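Racemase, putative (Roseobacter denitrificans, PDB 3TCS) binds magnesium ions and D-alanine in a TIM-barrel fold of the mandelate racemase/muconate lactonizing enzyme family, and may act as a racemase or hydro-lyase. Local coordinates at residues W311-L316 and L348-Y354; T109-D113 and A366-G370; I189-R193 and M221-F227; F163-R169 and Y331-I336. All coordinates share one frame; numbering follows the deposited sequence.

Contact 1 (W311-L316 and L348-Y354); sequences WSLVTL and LFVKTPY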
loop_
_atom_site.group_PDB
_atom_site.type_symbol
_atom_site.label_atom_id
_atom_site.label_comp_id
_atom_site.label_asym_id
_atom_site.label_seq_id
_atom_site.Cartn_x
_atom_site.Cartn_y
_atom_site.Cartn_z
ATOM N N TRP B 311 0.973 -6.249 22.948
ATOM C CA TRP B 311 0.081 -7.210 23.560
ATOM C C TRP B 311 -1.358 -7.175 23.075
ATOM O O TRP B 311 -2.288 -7.468 23.833
ATOM C CB TRP B 311 0.134 -7.095 25.084
ATOM C CG TRP B 311 1.474 -7.476 25.650
ATOM C CD1 TRP B 311 2.549 -7.976 24.966
ATOM C CD2 TRP B 311 1.889 -7.359 27.015
ATOM N NE1 TRP B 311 3.611 -8.172 25.823
ATOM C CE2 TRP B 311 3.231 -7.799 27.086
ATOM C CE3 TRP B 311 1.256 -6.921 28.187
ATOM C CZ2 TRP B 311 3.953 -7.813 28.285
ATOM C CZ3 TRP B 311 1.976 -6.935 29.381
ATOM C CH2 TRP B 311 3.311 -7.379 29.418
ATOM N N SER B 312 -1.542 -6.783 21.820
ATOM C CA SER B 312 -2.870 -6.852 21.226
ATOM C C SER B 312 -2.834 -8.347 20.888
ATOM O O SER B 312 -1.937 -9.060 21.363
ATOM C CB SER B 312 -2.976 -5.996 19.951
ATOM O OG SER B 312 -2.201 -6.514 18.882
ATOM N N LEU B 313 -3.770 -8.841 20.090
ATOM C CA LEU B 313 -3.769 -10.261 19.765
ATOM C C LEU B 313 -2.678 -10.697 18.787
ATOM O O LEU B 313 -2.487 -11.888 18.570
ATOM C CB LEU B 313 -5.132 -10.676 19.210
ATOM C CG LEU B 313 -6.267 -10.738 20.233
ATOM C CD1 LEU B 313 -7.561 -11.137 19.548
ATOM C CD2 LEU B 313 -5.905 -11.743 21.306
ATOM N N VAL B 314 -1.956 -9.752 18.201
ATOM C CA VAL B 314 -0.918 -10.126 17.244
ATOM C C VAL B 314 0.084 -11.140 17.808
ATOM O O VAL B 314 0.508 -12.063 17.104
ATOM C CB VAL B 314 -0.178 -8.870 16.706
ATOM C CG1 VAL B 314 0.613 -8.182 17.820
ATOM C CG2 VAL B 314 0.712 -9.252 15.537
ATOM N N THR B 315 0.447 -10.990 19.078
ATOM C CA THR B 315 1.405 -11.907 19.684
ATOM C C THR B 315 0.820 -13.312 19.838
ATOM O O THR B 315 1.509 -14.305 19.585
ATOM C CB THR B 315 1.894 -11.368 21.044
ATOM O OG1 THR B 315 2.545 -10.107 20.846
ATOM C CG2 THR B 315 2.889 -12.331 21.681
ATOM N N LEU B 316 -0.451 -13.394 20.227
ATOM C CA LEU B 316 -1.121 -14.684 20.392
ATOM C C LEU B 316 -1.269 -15.395 19.049
ATOM O O LEU B 316 -1.055 -16.607 18.950
ATOM C CB LEU B 316 -2.506 -14.497 21.022
ATOM C CG LEU B 316 -3.332 -15.764 21.283
ATOM C CD1 LEU B 316 -2.541 -16.739 22.155
ATOM C CD2 LEU B 316 -4.647 -15.387 21.968
ATOM N N LEU B 348 -7.506 -5.247 27.563
ATOM C CA LEU B 348 -8.142 -5.652 26.319
ATOM C C LEU B 348 -8.862 -6.983 26.483
ATOM O O LEU B 348 -9.891 -7.215 25.856
ATOM C CB LEU B 348 -7.104 -5.799 25.197
ATOM C CG LEU B 348 -6.401 -4.544 24.677
ATOM C CD1 LEU B 348 -5.396 -4.935 23.588
ATOM C CD2 LEU B 348 -7.428 -3.578 24.122
ATOM N N PHE B 349 -8.329 -7.851 27.341
ATOM C CA PHE B 349 -8.895 -9.181 27.527
ATOM C C PHE B 349 -9.380 -9.485 28.936
ATOM O O PHE B 349 -8.956 -8.852 29.897
ATOM C CB PHE B 349 -7.853 -10.223 27.118
ATOM C CG PHE B 349 -7.114 -9.869 25.861
ATOM C CD1 PHE B 349 -7.792 -9.739 24.654
ATOM C CD2 PHE B 349 -5.742 -9.638 25.889
ATOM C CE1 PHE B 349 -7.113 -9.381 23.487
ATOM C CE2 PHE B 349 -5.056 -9.281 24.733
ATOM C CZ PHE B 349 -5.743 -9.152 23.529
ATOM N N VAL B 350 -10.279 -10.460 29.044
ATOM C CA VAL B 350 -10.812 -10.875 30.339
ATOM C C VAL B 350 -9.652 -11.426 31.167
ATOM O O VAL B 350 -9.517 -11.132 32.354
ATOM C CB VAL B 350 -11.887 -11.963 30.164
ATOM C CG1 VAL B 350 -12.325 -12.497 31.525
ATOM C CG2 VAL B 350 -13.084 -11.383 29.421
ATOM N N LYS B 351 -8.810 -12.221 30.517
ATOM C CA LYS B 351 -7.648 -12.802 31.164
ATOM C C LYS B 351 -6.523 -12.781 30.141
ATOM O O LYS B 351 -6.689 -13.264 29.022
ATOM C CB LYS B 351 -7.940 -14.240 31.599
ATOM C CG LYS B 351 -6.782 -14.908 32.328
ATOM C CD LYS B 351 -6.337 -14.085 33.532
ATOM C CE LYS B 351 -5.115 -14.697 34.209
ATOM N NZ LYS B 351 -4.630 -13.856 35.339
ATOM N N THR B 352 -5.385 -12.213 30.523
ATOM C CA THR B 352 -4.255 -12.124 29.609
ATOM C C THR B 352 -3.746 -13.498 29.196
ATOM O O THR B 352 -3.659 -14.412 30.012
ATOM C CB THR B 352 -3.076 -11.334 30.229
ATOM O OG1 THR B 352 -2.035 -11.188 29.252
ATOM C CG2 THR B 352 -2.515 -12.064 31.447
ATOM N N PRO B 353 -3.426 -13.667 27.904
ATOM C CA PRO B 353 -2.918 -14.950 27.419
ATOM C C PRO B 353 -1.392 -14.898 27.381
ATOM O O PRO B 353 -0.736 -15.823 26.897
ATOM C CB PRO B 353 -3.510 -15.028 26.020
ATOM C CG PRO B 353 -3.373 -13.589 25.556
ATOM C CD PRO B 353 -3.841 -12.803 26.780
ATOM N N TYR B 354 -0.837 -13.818 27.921
ATOM C CA TYR B 354 0.602 -13.598 27.866
ATOM C C TYR B 354 1.445 -13.801 29.122
ATOM O O TYR B 354 2.500 -13.184 29.264
ATOM C CB TYR B 354 0.858 -12.198 27.300
ATOM C CG TYR B 354 0.225 -11.987 25.939
ATOM C CD1 TYR B 354 0.439 -12.895 24.906
ATOM C CD2 TYR B 354 -0.590 -10.879 25.686
ATOM C CE1 TYR B 354 -0.138 -12.710 23.648
ATOM C CE2 TYR B 354 -1.172 -10.686 24.430
ATOM C CZ TYR B 354 -0.938 -11.607 23.418
ATOM O OH TYR B 354 -1.483 -11.415 22.169
#
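Tyr354 pushes its ring between Trp311 and the N-terminal part of helix 314-322, and its hydroxyl ends between Ser312 O and Leu316 N. From CB, with chi1 at -57°, CG sits beside the residue's own backbone N, and the ring passes between Trp311 and Thr315. On one flank Tyr354 CD2 lies 3.9 Å from Trp311 CB; the phenol and the five-membered indole ring meet obliquely, planes 38° apart. Farther along this flank Tyr354 CE2 comes to 3.5 Å from Trp311 O. On the other flank Tyr354 CE1 packs 3.6 Å from Thr315 CB, while the OG1 of that threonine turns to Asn310 O. Pro353 CG lies over the centre of one ring face. At the tip, Tyr354 OH donates to Ser312 O (2.5 Å) and accepts from Leu316 N (3.0 Å), the latter lying in the ring plane. Phe349 makes a separate contact: its CZ touches Leu313 CD2 at 3.4 Å, and Trp311 O approaches its edge. Ser312 O and Leu316 N are the pair an alpha helix would join directly, but here they stand 4.7 Å apart with the phenol hydroxyl bridging them. A tyrosine from the 348-354 loop thus satisfies two buried backbone groups near the N-terminal end of the helix and uses its hydroxyl both as donor and as acceptor.

Contact 2 (T109-D113 and A366-G370); sequences TAIWD and APGWG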
loop_
_atom_site.group_PDB
_atom_site.type_symbol
_atom_site.label_atom_id
_atom_site.label_comp_id
_atom_site.label_asym_id
_atom_site.label_seq_id
_atom_site.Cartn_x
_atom_site.Cartn_y
_atom_site.Cartn_z
ATOM N N THR B 109 -8.465 -13.607 10.670
ATOM C CA THR B 109 -8.235 -14.142 12.002
ATOM C C THR B 109 -9.527 -14.497 12.731
ATOM O O THR B 109 -9.540 -15.430 13.528
ATOM C CB THR B 109 -7.366 -13.190 12.866
ATOM O OG1 THR B 109 -7.945 -11.883 12.900
ATOM C CG2 THR B 109 -5.950 -13.109 12.286
ATOM N N ALA B 110 -10.614 -13.779 12.451
ATOM C CA ALA B 110 -11.898 -14.087 13.091
ATOM C C ALA B 110 -12.420 -15.418 12.541
ATOM O O ALA B 110 -13.041 -16.209 13.257
ATOM C CB ALA B 110 -12.912 -12.969 12.817
ATOM N N ILE B 111 -12.161 -15.661 11.261
ATOM C CA ILE B 111 -12.590 -16.896 10.625
ATOM C C ILE B 111 -11.821 -18.077 11.215
ATOM O O ILE B 111 -12.393 -19.137 11.437
ATOM C CB ILE B 111 -12.400 -16.812 9.086
ATOM C CG1 ILE B 111 -13.447 -15.854 8.508
ATOM C CG2 ILE B 111 -12.502 -18.191 8.451
ATOM C CD1 ILE B 111 -13.310 -15.599 7.018
ATOM N N TRP B 112 -10.531 -17.904 11.496
ATOM C CA TRP B 112 -9.781 -19.013 12.084
ATOM C C TRP B 112 -10.278 -19.327 13.494
ATOM O O TRP B 112 -10.336 -20.488 13.891
ATOM C CB TRP B 112 -8.277 -18.717 12.086
ATOM C CG TRP B 112 -7.682 -18.885 10.720
ATOM C CD1 TRP B 112 -7.396 -17.899 9.818
ATOM C CD2 TRP B 112 -7.364 -20.125 10.075
ATOM N NE1 TRP B 112 -6.921 -18.451 8.649
ATOM C CE2 TRP B 112 -6.889 -19.814 8.781
ATOM C CE3 TRP B 112 -7.434 -21.470 10.466
ATOM C CZ2 TRP B 112 -6.483 -20.802 7.873
ATOM C CZ3 TRP B 112 -7.032 -22.453 9.560
ATOM C CH2 TRP B 112 -6.562 -22.111 8.280
ATOM N N ASP B 113 -10.648 -18.293 14.244
ATOM C CA ASP B 113 -11.177 -18.487 15.589
ATOM C C ASP B 113 -12.488 -19.269 15.475
ATOM O O ASP B 113 -12.752 -20.190 16.254
ATOM C CB ASP B 113 -11.444 -17.131 16.242
ATOM C CG ASP B 113 -11.909 -17.258 17.678
ATOM O OD1 ASP B 113 -11.185 -17.886 18.472
ATOM O OD2 ASP B 113 -12.992 -16.729 18.011
ATOM N N ALA B 366 -7.577 -24.329 24.564
ATOM C CA ALA B 366 -8.884 -23.680 24.489
ATOM C C ALA B 366 -9.211 -23.518 23.004
ATOM O O ALA B 366 -8.346 -23.142 22.214
ATOM C CB ALA B 366 -8.837 -22.313 25.177
ATOM N N PRO B 367 -10.459 -23.814 22.603
ATOM C CA PRO B 367 -10.872 -23.696 21.199
ATOM C C PRO B 367 -10.672 -22.295 20.623
ATOM O O PRO B 367 -10.898 -21.297 21.304
ATOM C CB PRO B 367 -12.348 -24.098 21.243
ATOM C CG PRO B 367 -12.378 -25.099 22.362
ATOM C CD PRO B 367 -11.540 -24.403 23.414
ATOM N N GLY B 368 -10.256 -22.232 19.363
ATOM C CA GLY B 368 -10.031 -20.947 18.728
ATOM C C GLY B 368 -8.747 -20.316 19.224
ATOM O O GLY B 368 -7.761 -21.013 19.457
ATOM N N TRP B 369 -8.745 -18.997 19.389
ATOM C CA TRP B 369 -7.550 -18.322 19.866
ATOM C C TRP B 369 -7.379 -18.567 21.359
ATOM O O TRP B 369 -6.270 -18.499 21.881
ATOM C CB TRP B 369 -7.631 -16.822 19.579
ATOM C CG TRP B 369 -7.655 -16.510 18.114
ATOM C CD1 TRP B 369 -8.616 -15.819 17.446
ATOM C CD2 TRP B 369 -6.671 -16.876 17.139
ATOM N NE1 TRP B 369 -8.300 -15.729 16.113
ATOM C CE2 TRP B 369 -7.109 -16.369 15.894
ATOM C CE3 TRP B 369 -5.460 -17.579 17.196
ATOM C CZ2 TRP B 369 -6.380 -16.544 14.713
ATOM C CZ3 TRP B 369 -4.732 -17.753 16.017
ATOM C CH2 TRP B 369 -5.197 -17.236 14.795
ATOM N N GLY B 370 -8.486 -18.863 22.037
ATOM C CA GLY B 370 -8.429 -19.134 23.462
ATOM C C GLY B 370 -8.358 -17.882 24.311
ATOM O O GLY B 370 -7.703 -17.858 25.356
HETATM O O HOH W 1 -10.962 -17.081 21.040
#
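Trp369 meets helix 98-119 with both its indole and its backbone. Trp369 NE1 donates to Thr109 O at 2.9 Å, arriving from above the carbonyl plane, while Asp113 N reaches the same oxygen from the opposite face, so this carbonyl serves the helix and the tryptophan together. Trp369 N donates to Asp113 OD1 at 2.8 Å, nearly along the C-O axis. Between these two bonds Asp113 CB comes within 3.3 Å of Trp369 CD1, and the carboxylate plane is only 3° from that of the indole. Trp112 CB closes against the six-membered ring, 3.9 Å from Trp369 CZ2.

What positions these groups is the type II' turn from Pro367 to Gly370. Gly368 has positive phi, and its CA lies 3.3 Å from Asp113 OD1, where any CB would collide with that oxygen. A water donates to Asp113 OD1, and the other carboxylate oxygen, OD2, is held by Trp50 N and Lys117. Farther out, Phe317 and His320 of helix 314-322 meet the indole of Trp369, and Ile287 of helix 287-300 and Val123 of helix 123-126 pack on it as well, so the turn is set where the N-terminal domain meets helices of the barrel.

Contact 3 (I189-R193 and M221-F227); sequences IPTMR and MLQDHGF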
loop_
_atom_site.group_PDB
_atom_site.type_symbol
_atom_site.label_atom_id
_atom_site.label_comp_id
_atom_site.label_asym_id
_atom_site.label_seq_id
_atom_site.Cartn_x
_atom_site.Cartn_y
_atom_site.Cartn_z
ATOM N N ILE B 189 25.838 -2.327 22.389
ATOM C CA ILE B 189 26.250 -3.679 22.025
ATOM C C ILE B 189 27.057 -4.371 23.126
ATOM O O ILE B 189 26.652 -5.423 23.616
ATOM C CB ILE B 189 27.011 -3.671 20.679
ATOM C CG1 ILE B 189 26.044 -3.241 19.567
ATOM C CG2 ILE B 189 27.597 -5.044 20.391
ATOM C CD1 ILE B 189 26.673 -3.135 18.194
ATOM N N PRO B 190 28.206 -3.800 23.533
ATOM C CA PRO B 190 28.966 -4.462 24.596
ATOM C C PRO B 190 28.225 -4.446 25.934
ATOM O O PRO B 190 28.348 -5.379 26.721
ATOM C CB PRO B 190 30.273 -3.664 24.648
ATOM C CG PRO B 190 29.877 -2.305 24.144
ATOM C CD PRO B 190 28.946 -2.643 23.000
ATOM N N THR B 191 27.451 -3.391 26.186
ATOM C CA THR B 191 26.704 -3.285 27.440
ATOM C C THR B 191 25.733 -4.446 27.631
ATOM O O THR B 191 25.626 -4.998 28.725
ATOM C CB THR B 191 25.914 -1.951 27.527
ATOM O OG1 THR B 191 26.832 -0.856 27.613
ATOM C CG2 THR B 191 25.017 -1.935 28.761
ATOM N N MET B 192 25.015 -4.816 26.578
ATOM C CA MET B 192 24.073 -5.929 26.690
ATOM C C MET B 192 24.796 -7.250 26.966
ATOM O O MET B 192 24.372 -8.034 27.817
ATOM C CB MET B 192 23.230 -6.045 25.420
ATOM C CG MET B 192 22.170 -4.955 25.288
ATOM S SD MET B 192 21.052 -4.932 26.711
ATOM C CE MET B 192 20.242 -6.515 26.468
ATOM N N ARG B 193 25.891 -7.501 26.260
ATOM C CA ARG B 193 26.623 -8.742 26.485
ATOM C C ARG B 193 27.214 -8.786 27.892
ATOM O O ARG B 193 27.165 -9.816 28.571
ATOM C CB ARG B 193 27.740 -8.914 25.454
ATOM C CG ARG B 193 28.583 -10.162 25.708
ATOM C CD ARG B 193 27.702 -11.407 25.784
ATOM N NE ARG B 193 27.205 -11.776 24.465
ATOM C CZ ARG B 193 26.198 -12.611 24.233
ATOM N NH1 ARG B 193 25.544 -13.184 25.238
ATOM N NH2 ARG B 193 25.851 -12.876 22.980
ATOM N N MET B 221 30.618 -5.226 14.790
ATOM C CA MET B 221 30.571 -5.021 16.235
ATOM C C MET B 221 29.671 -6.074 16.868
ATOM O O MET B 221 29.976 -6.604 17.933
ATOM C CB MET B 221 30.025 -3.634 16.576
ATOM C CG MET B 221 30.840 -2.484 16.025
ATOM S SD MET B 221 30.299 -0.916 16.740
ATOM C CE MET B 221 28.901 -0.527 15.718
ATOM N N LEU B 222 28.552 -6.367 16.211
ATOM C CA LEU B 222 27.615 -7.366 16.717
ATOM C C LEU B 222 28.293 -8.734 16.763
ATOM O O LEU B 222 28.211 -9.446 17.764
ATOM C CB LEU B 222 26.367 -7.422 15.824
ATOM C CG LEU B 222 25.505 -6.153 15.816
ATOM C CD1 LEU B 222 24.458 -6.242 14.709
ATOM C CD2 LEU B 222 24.845 -5.969 17.182
ATOM N N GLN B 223 28.969 -9.102 15.680
ATOM C CA GLN B 223 29.662 -10.384 15.641
ATOM C C GLN B 223 30.752 -10.441 16.715
ATOM O O GLN B 223 30.976 -11.490 17.316
ATOM C CB GLN B 223 30.275 -10.615 14.257
ATOM C CG GLN B 223 29.248 -10.591 13.137
ATOM C CD GLN B 223 29.858 -10.811 11.772
ATOM O OE1 GLN B 223 31.066 -10.629 11.577
ATOM N NE2 GLN B 223 29.028 -11.189 10.812
ATOM N N ASP B 224 31.418 -9.313 16.963
ATOM C CA ASP B 224 32.479 -9.256 17.975
ATOM C C ASP B 224 31.957 -9.512 19.386
ATOM O O ASP B 224 32.735 -9.807 20.293
ATOM C CB ASP B 224 33.187 -7.895 17.973
ATOM C CG ASP B 224 34.006 -7.652 16.722
ATOM O OD1 ASP B 224 34.358 -8.626 16.024
ATOM O OD2 ASP B 224 34.312 -6.472 16.447
ATOM N N HIS B 225 30.650 -9.379 19.587
ATOM C CA HIS B 225 30.084 -9.619 20.907
ATOM C C HIS B 225 29.055 -10.741 20.930
ATOM O O HIS B 225 28.199 -10.803 21.812
ATOM C CB HIS B 225 29.488 -8.333 21.474
ATOM C CG HIS B 225 30.513 -7.279 21.743
ATOM N ND1 HIS B 225 30.980 -6.430 20.765
ATOM C CD2 HIS B 225 31.221 -6.990 22.861
ATOM C CE1 HIS B 225 31.933 -5.663 21.265
ATOM N NE2 HIS B 225 32.098 -5.984 22.536
ATOM N N GLY B 226 29.149 -11.625 19.945
ATOM C CA GLY B 226 28.268 -12.773 19.891
ATOM C C GLY B 226 26.784 -12.599 19.623
ATOM O O GLY B 226 26.030 -13.525 19.900
ATOM N N PHE B 227 26.348 -11.447 19.116
ATOM C CA PHE B 227 24.924 -11.278 18.804
ATOM C C PHE B 227 24.608 -12.280 17.694
ATOM O O PHE B 227 25.477 -12.611 16.895
ATOM C CB PHE B 227 24.621 -9.856 18.315
ATOM C CG PHE B 227 24.365 -8.870 19.419
ATOM C CD1 PHE B 227 25.342 -8.593 20.370
ATOM C CD2 PHE B 227 23.149 -8.192 19.491
ATOM C CE1 PHE B 227 25.115 -7.650 21.379
ATOM C CE2 PHE B 227 22.909 -7.253 20.489
ATOM C CZ PHE B 227 23.896 -6.980 21.437
HETATM O O HOH W 2 23.768 -14.057 21.092
#
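Arg193 reaches His225 by a folded route: CG stands anti to the backbone N (chi1 177°), then the chain bends at chi2 (55°) and chi3 (73°), and the guanidinium arrives edge-on at the end of helix 212-224. That end is a Schellman motif, with Gly226 at the C' position and Phe227 N bonded back to Leu222 O. Arg193 NE donates to His225 O at 3.0 Å, almost straight and in the guanidinium plane; NH2 adds a weak second bond to the same oxygen. Arg193 NH1 is bound by Gly197 O and Val200 O. A leucine here would probably leave His225 O without its charged donor and the loop carbonyls of Gly197 and Val200 without their partner.

The two helices are successive outer helices of the barrel, and Ile189 fills the space between them. Its side chain crosses that of Leu222 at about a right angle, with Ile189 CD1 3.5 Å from Leu222 CD2, and Ile189 CG2 rests 3.7 Å from Phe227 CE1. The phenyl ring of Phe227 carries Leu222 CD2 over one face and turns an edge to Ile189 O. Pro190 CA lies over one face of the His225 imidazole, whose ND1 donates to Met221 O at 3.0 Å. Beside the arginine, a water accepts from NH2 and donates to Gly226 O, 2.6 Å away.

Contact 4 (F163-R169 and Y331-I336); sequences FTAFKVR and YLEFSI. With DAL (D-alanine), chain L.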
loop_
_atom_site.group_PDB
_atom_site.type_symbol
_atom_site.label_atom_id
_atom_site.label_comp_id
_atom_site.label_asym_id
_atom_site.label_seq_id
_atom_site.Cartn_x
_atom_site.Cartn_y
_atom_site.Cartn_z
ATOM N N PHE B 163 13.540 -15.108 30.768
ATOM C CA PHE B 163 13.904 -14.910 29.363
ATOM C C PHE B 163 15.374 -15.251 29.151
ATOM O O PHE B 163 16.203 -14.976 30.023
ATOM C CB PHE B 163 13.700 -13.451 28.942
ATOM C CG PHE B 163 12.264 -13.019 28.883
ATOM C CD1 PHE B 163 11.407 -13.532 27.917
ATOM C CD2 PHE B 163 11.781 -12.067 29.772
ATOM C CE1 PHE B 163 10.082 -13.097 27.833
ATOM C CE2 PHE B 163 10.461 -11.625 29.700
ATOM C CZ PHE B 163 9.610 -12.141 28.727
ATOM N N THR B 164 15.697 -15.844 28.002
ATOM C CA THR B 164 17.086 -16.177 27.675
ATOM C C THR B 164 17.470 -15.626 26.296
ATOM O O THR B 164 18.466 -16.045 25.694
ATOM C CB THR B 164 17.335 -17.701 27.688
ATOM O OG1 THR B 164 16.505 -18.331 26.706
ATOM C CG2 THR B 164 17.028 -18.280 29.070
ATOM N N ALA B 165 16.668 -14.685 25.807
ATOM C CA ALA B 165 16.895 -14.031 24.519
ATOM C C ALA B 165 16.367 -12.607 24.674
ATOM O O ALA B 165 15.330 -12.392 25.305
ATOM C CB ALA B 165 16.155 -14.770 23.396
ATOM N N PHE B 166 17.087 -11.639 24.111
ATOM C CA PHE B 166 16.722 -10.231 24.238
ATOM C C PHE B 166 17.034 -9.434 22.979
ATOM O O PHE B 166 18.078 -9.633 22.363
ATOM C CB PHE B 166 17.508 -9.609 25.400
ATOM C CG PHE B 166 17.365 -10.351 26.690
ATOM C CD1 PHE B 166 16.425 -9.953 27.631
ATOM C CD2 PHE B 166 18.114 -11.502 26.930
ATOM C CE1 PHE B 166 16.222 -10.698 28.795
ATOM C CE2 PHE B 166 17.919 -12.254 28.088
ATOM C CZ PHE B 166 16.969 -11.850 29.021
ATOM N N LYS B 167 16.138 -8.524 22.611
ATOM C CA LYS B 167 16.361 -7.674 21.446
ATOM C C LYS B 167 16.303 -6.194 21.830
ATOM O O LYS B 167 15.392 -5.758 22.534
ATOM C CB LYS B 167 15.331 -7.955 20.342
ATOM C CG LYS B 167 15.661 -7.221 19.030
ATOM C CD LYS B 167 14.834 -7.715 17.839
ATOM C CE LYS B 167 13.430 -7.119 17.809
ATOM N NZ LYS B 167 12.643 -7.666 16.650
ATOM N N VAL B 168 17.286 -5.429 21.369
ATOM C CA VAL B 168 17.340 -4.002 21.648
ATOM C C VAL B 168 17.409 -3.259 20.317
ATOM O O VAL B 168 17.367 -3.885 19.256
ATOM C CB VAL B 168 18.564 -3.636 22.531
ATOM C CG1 VAL B 168 18.452 -4.337 23.875
ATOM C CG2 VAL B 168 19.860 -4.017 21.829
ATOM N N ARG B 169 17.523 -1.936 20.369
ATOM C CA ARG B 169 17.546 -1.123 19.153
ATOM C C ARG B 169 18.889 -0.487 18.827
ATOM O O ARG B 169 19.626 -0.069 19.723
ATOM C CB ARG B 169 16.503 -0.005 19.261
ATOM C CG ARG B 169 15.109 -0.483 19.640
ATOM C CD ARG B 169 14.426 -1.199 18.484
ATOM N NE ARG B 169 13.476 -2.202 18.959
ATOM C CZ ARG B 169 12.650 -2.887 18.172
ATOM N NH1 ARG B 169 12.642 -2.673 16.865
ATOM N NH2 ARG B 169 11.854 -3.807 18.692
ATOM N N TYR B 331 12.392 -18.241 18.331
ATOM C CA TYR B 331 11.573 -17.687 19.399
ATOM C C TYR B 331 10.505 -16.702 18.957
ATOM O O TYR B 331 10.528 -16.185 17.841
ATOM C CB TYR B 331 12.494 -17.002 20.425
ATOM C CG TYR B 331 13.806 -16.492 19.828
ATOM C CD1 TYR B 331 15.022 -16.705 20.485
ATOM C CD2 TYR B 331 13.836 -15.853 18.588
ATOM C CE1 TYR B 331 16.230 -16.306 19.915
ATOM C CE2 TYR B 331 15.046 -15.446 18.005
ATOM C CZ TYR B 331 16.237 -15.681 18.676
ATOM O OH TYR B 331 17.437 -15.325 18.096
ATOM N N LEU B 332 9.578 -16.453 19.876
ATOM C CA LEU B 332 8.461 -15.532 19.691
ATOM C C LEU B 332 8.878 -14.133 20.145
ATOM O O LEU B 332 9.400 -13.977 21.246
ATOM C CB LEU B 332 7.283 -15.979 20.565
ATOM C CG LEU B 332 6.089 -15.030 20.684
ATOM C CD1 LEU B 332 5.122 -15.307 19.545
ATOM C CD2 LEU B 332 5.393 -15.230 22.034
ATOM N N GLU B 333 8.653 -13.117 19.316
ATOM C CA GLU B 333 8.986 -11.762 19.739
ATOM C C GLU B 333 8.010 -11.422 20.865
ATOM O O GLU B 333 6.798 -11.612 20.728
ATOM C CB GLU B 333 8.823 -10.764 18.594
ATOM C CG GLU B 333 8.951 -9.320 19.071
ATOM C CD GLU B 333 9.166 -8.325 17.956
ATOM O OE1 GLU B 333 8.658 -8.520 16.829
ATOM O OE2 GLU B 333 9.850 -7.323 18.222
ATOM N N PHE B 334 8.527 -10.940 21.986
ATOM C CA PHE B 334 7.651 -10.622 23.105
ATOM C C PHE B 334 7.957 -9.243 23.673
ATOM O O PHE B 334 8.961 -9.053 24.348
ATOM C CB PHE B 334 7.811 -11.677 24.197
ATOM C CG PHE B 334 6.725 -11.643 25.235
ATOM C CD1 PHE B 334 5.488 -12.230 24.985
ATOM C CD2 PHE B 334 6.934 -11.004 26.452
ATOM C CE1 PHE B 334 4.470 -12.182 25.939
ATOM C CE2 PHE B 334 5.921 -10.948 27.413
ATOM C CZ PHE B 334 4.688 -11.541 27.153
ATOM N N SER B 335 7.087 -8.280 23.393
ATOM C CA SER B 335 7.285 -6.926 23.888
ATOM C C SER B 335 7.285 -6.890 25.408
ATOM O O SER B 335 6.417 -7.486 26.048
ATOM C CB SER B 335 6.179 -6.003 23.382
ATOM O OG SER B 335 6.290 -4.734 24.001
ATOM N N ILE B 336 8.260 -6.200 25.993
ATOM C CA ILE B 336 8.308 -6.091 27.446
ATOM C C ILE B 336 8.053 -4.654 27.908
ATOM O O ILE B 336 8.324 -4.304 29.052
ATOM C CB ILE B 336 9.660 -6.629 28.027
ATOM C CG1 ILE B 336 10.859 -6.112 27.231
ATOM C CG2 ILE B 336 9.659 -8.163 27.986
ATOM C CD1 ILE B 336 11.145 -4.636 27.402
HETATM N N DAL L . 10.648 -6.159 15.359
HETATM C CA DAL L . 10.550 -4.864 16.056
HETATM C CB DAL L . 9.443 -4.902 17.101
HETATM C C DAL L . 10.253 -3.784 15.072
HETATM O O DAL L . 11.005 -3.569 14.177
#
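The rings of Phe163 and Phe334 meet obliquely, their planes 39° and their centroids 5.9 Å apart, and Phe163 CZ touches Phe334 CD2 at 3.7 Å. Phe163 CE2 also leans on Ile336 CG2, and the indole of Trp311 meets the Phe334 ring too. At the other end of the contact the guanidinium of Arg169 turns an edge to the bound D-alanine, whose CA lies in its plane. Between these ends Tyr331 packs obliquely on Ala165, its CD1 3.7 Å from the methyl CB.

Strands 165-169 and 332-335 both pair with strand 132-139 in the TIM barrel, so Lys167, Arg169 and Glu333 come together at the ligand pocket in the barrel interior, while the phenylalanine cluster packs away from it. Lys167 and Arg169 form a KxR pair on the second barrel strand, where mandelate racemase carries its KxK motif. A methionine in place of Arg169 removes the charge and would probably leave Ser140 O without the NE donor and the D-alanine less firmly placed.

Lys167 keeps CG anti to its backbone N and bends at chi3 (80°), which swings NZ to 2.8 Å from the D-alanine N. The same NZ makes a salt bridge to Glu333 OE2 at 3.2 Å; that oxygen, also bonded to Ser139 OG, is less surely placed. Tyr137 OH and the magnesium ligand Glu231 are further partners of Lys167 NZ, while Glu333 OE1 accepts from Cys308 N.

Overall arrangement
Contact 2 closes the longest loop, joining helix 98-119 of the N-terminal domain to the segment 366-370 of the barrel domain, and the other three contacts lie inside it along the chain. Contact 3 nests within contact 4, while contacts 1 and 4 interleave. Contacts 1, 3 and 4 belong to the barrel domain. Contact 4 touches contact 1 through Trp311 and Ser335, and contact 3 through Met192 and Val168, their centres about 17 and 15 Å from its own. Contact 1 also touches contact 2, through Leu316 and Trp369, centres about 13 Å apart. Contacts 2 and 3 lie about 40 Å apart. The interdomain junction is thus linked through contact 1 to the strands around the ligand pocket.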